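Local coordinates for PTS system, nitrogen regulatory IIA protein (PDB 2A0J) that probably acts as the regulatory IIA phosphotransferase protein of nitrogen control, passing on phosphohistidine phosphate and influencing the activity of partner kinases, at residues Ser38-His41 and Ala42-Phe45. Residues are numbered along the deposited sequence; the frame is centred on the assembly and turned at random.
Sequences SLSH and ADVF
Ala-42, the second residue of helix 41-52, brings its CB to 3.9 Å from Ser-40 OG, the hydroxyl of the N-cap residue. The ring of His-41 leans obliquely past the backbone N of Ala-42 without bonding to it, and the His-41 side chain also touches Leu-31 of helix 22-33. Asp-43, at N3, is the residue the cap serves. Its backbone N gives a weak, 3.3 Å bond to Ser-40 OG, which is set between the backbone N and the carbonyl carbon of Ser-40 (chi1 62°) and thereby turned over the start of the helix. The same hydroxyl donates to Asp-43 OD2 at 2.9 Å, arriving from above the carboxylate plane, 53° out of it. A water bridges the pair further, accepting from Ser-40 N at 3.0 Å and donating to Asp-43 OD2. On the flank, Leu-39 crosses the Asp-43 side chain at about a right angle. Val-44 is the buried residue of the turn: CG2 packs on Leu-39 CB at 3.8 Å, while its backbone N reaches Ser-40 O at 3.0 Å. Phe-45 N bonds to His-41 O at 3.0 Å; the Phe-45 ring, with CG anti to the backbone N (chi1 177°), leads away to stack with Phe-49, and the side chain touches Phe-26. The N-cap thus joins the loop after helix 22-33 to helix 41-52 at the protein surface. The hydroxyl accepts weakly from Asp-43 N and donates to OD2, which should restrict its rotation, and the carboxylate at this N-terminus would probably be favoured as an anion by the helix dipole.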
ATOM      1  N   SER A  38      -5.094   8.883  13.471  1.00 32.64           N
ATOM      2  CA  SER A  38      -6.190   9.340  14.329  1.00 32.37           C
ATOM      3  C   SER A  38      -7.308   8.300  14.413  1.00 28.70           C
ATOM      4  O   SER A  38      -8.328   8.529  15.052  1.00 35.52           O
ATOM      5  CB  SER A  38      -6.774  10.661  13.803  1.00 36.11           C
ATOM      6  OG  SER A  38      -5.759  11.590  13.461  1.00 40.49           O
ATOM      7  N   LEU A  39      -7.108   7.153  13.775  1.00 25.27           N
ATOM      8  CA  LEU A  39      -8.118   6.104  13.761  1.00 23.53           C
ATOM      9  C   LEU A  39      -7.627   4.823  14.415  1.00 21.72           C
ATOM     10  O   LEU A  39      -6.429   4.557  14.437  1.00 22.69           O
ATOM     11  CB  LEU A  39      -8.525   5.807  12.313  1.00 26.37           C
ATOM     12  CG  LEU A  39      -9.158   6.944  11.497  1.00 23.20           C
ATOM     13  CD1 LEU A  39      -9.322   6.511  10.046  1.00 18.49           C
ATOM     14  CD2 LEU A  39     -10.512   7.309  12.094  1.00 21.00           C
ATOM     15  N   SER A  40      -8.559   4.036  14.951  1.00 19.67           N
ATOM     16  CA  SER A  40      -8.233   2.758  15.582  1.00 16.70           C
ATOM     17  C   SER A  40      -7.936   1.782  14.447  1.00 17.06           C
ATOM     18  O   SER A  40      -8.370   2.012  13.319  1.00 20.40           O
ATOM     19  CB  SER A  40      -9.421   2.253  16.400  1.00  7.23           C
ATOM     20  OG  SER A  40     -10.542   2.013  15.570  1.00 15.92           O
ATOM     21  N   HIS A  41      -7.212   0.697  14.715  1.00 10.70           N
ATOM     22  CA  HIS A  41      -6.916  -0.218  13.617  1.00 22.93           C
ATOM     23  C   HIS A  41      -8.191  -0.798  12.992  1.00 23.92           C
ATOM     24  O   HIS A  41      -8.202  -1.140  11.803  1.00 14.56           O
ATOM     25  CB  HIS A  41      -5.926  -1.324  14.044  1.00 18.84           C
ATOM     26  CG  HIS A  41      -6.407  -2.207  15.151  1.00 29.72           C
ATOM     27  ND1 HIS A  41      -7.349  -3.197  14.963  1.00 34.59           N
ATOM     28  CD2 HIS A  41      -6.038  -2.282  16.453  1.00 15.43           C
ATOM     29  CE1 HIS A  41      -7.538  -3.844  16.100  1.00 23.24           C
ATOM     30  NE2 HIS A  41      -6.754  -3.307  17.019  1.00 20.89           N
ATOM     31  N   ALA A  42      -9.269  -0.866  13.776  1.00 14.46           N
ATOM     32  CA  ALA A  42     -10.541  -1.368  13.268  1.00 19.49           C
ATOM     33  C   ALA A  42     -11.108  -0.403  12.228  1.00 16.81           C
ATOM     34  O   ALA A  42     -11.649  -0.832  11.211  1.00 13.92           O
ATOM     35  CB  ALA A  42     -11.545  -1.554  14.411  1.00 13.06           C
ATOM     36  N   ASP A  43     -10.983   0.898  12.481  1.00 18.08           N
ATOM     37  CA  ASP A  43     -11.496   1.905  11.548  1.00 19.47           C
ATOM     38  C   ASP A  43     -10.637   2.021  10.291  1.00 17.64           C
ATOM     39  O   ASP A  43     -11.153   2.244   9.198  1.00 14.14           O
ATOM     40  CB  ASP A  43     -11.612   3.269  12.235  1.00 20.73           C
ATOM     41  CG  ASP A  43     -12.773   3.331  13.218  1.00 17.81           C
ATOM     42  OD1 ASP A  43     -13.908   2.997  12.821  1.00 24.42           O
ATOM     43  OD2 ASP A  43     -12.557   3.718  14.382  1.00 15.77           O
ATOM     44  N   VAL A  44      -9.325   1.864  10.449  1.00 13.65           N
ATOM     45  CA  VAL A  44      -8.411   1.927   9.316  1.00 14.48           C
ATOM     46  C   VAL A  44      -8.717   0.744   8.395  1.00 17.84           C
ATOM     47  O   VAL A  44      -8.693   0.866   7.176  1.00 23.97           O
ATOM     48  CB  VAL A  44      -6.949   1.858   9.800  1.00 20.15           C
ATOM     49  CG1 VAL A  44      -6.011   1.531   8.632  1.00 17.31           C
ATOM     50  CG2 VAL A  44      -6.566   3.192  10.450  1.00 10.15           C
ATOM     51  N   PHE A  45      -9.014  -0.398   9.002  1.00 20.65           N
ATOM     52  CA  PHE A  45      -9.349  -1.610   8.275  1.00 20.69           C
ATOM     53  C   PHE A  45     -10.617  -1.417   7.441  1.00 23.92           C
ATOM     54  O   PHE A  45     -10.628  -1.679   6.240  1.00 23.47           O
ATOM     55  CB  PHE A  45      -9.568  -2.764   9.255  1.00 17.17           C
ATOM     56  CG  PHE A  45      -9.980  -4.046   8.593  1.00 24.48           C
ATOM     57  CD1 PHE A  45      -9.029  -4.901   8.049  1.00 29.94           C
ATOM     58  CD2 PHE A  45     -11.323  -4.386   8.482  1.00 21.29           C
ATOM     59  CE1 PHE A  45      -9.412  -6.074   7.403  1.00 23.76           C
ATOM     60  CE2 PHE A  45     -11.716  -5.557   7.837  1.00 26.69           C
ATOM     61  CZ  PHE A  45     -10.759  -6.401   7.298  1.00 24.11           C
TER
HETATM   62  O   HOH W   1     -11.158   5.258  15.733  1.00 12.25           O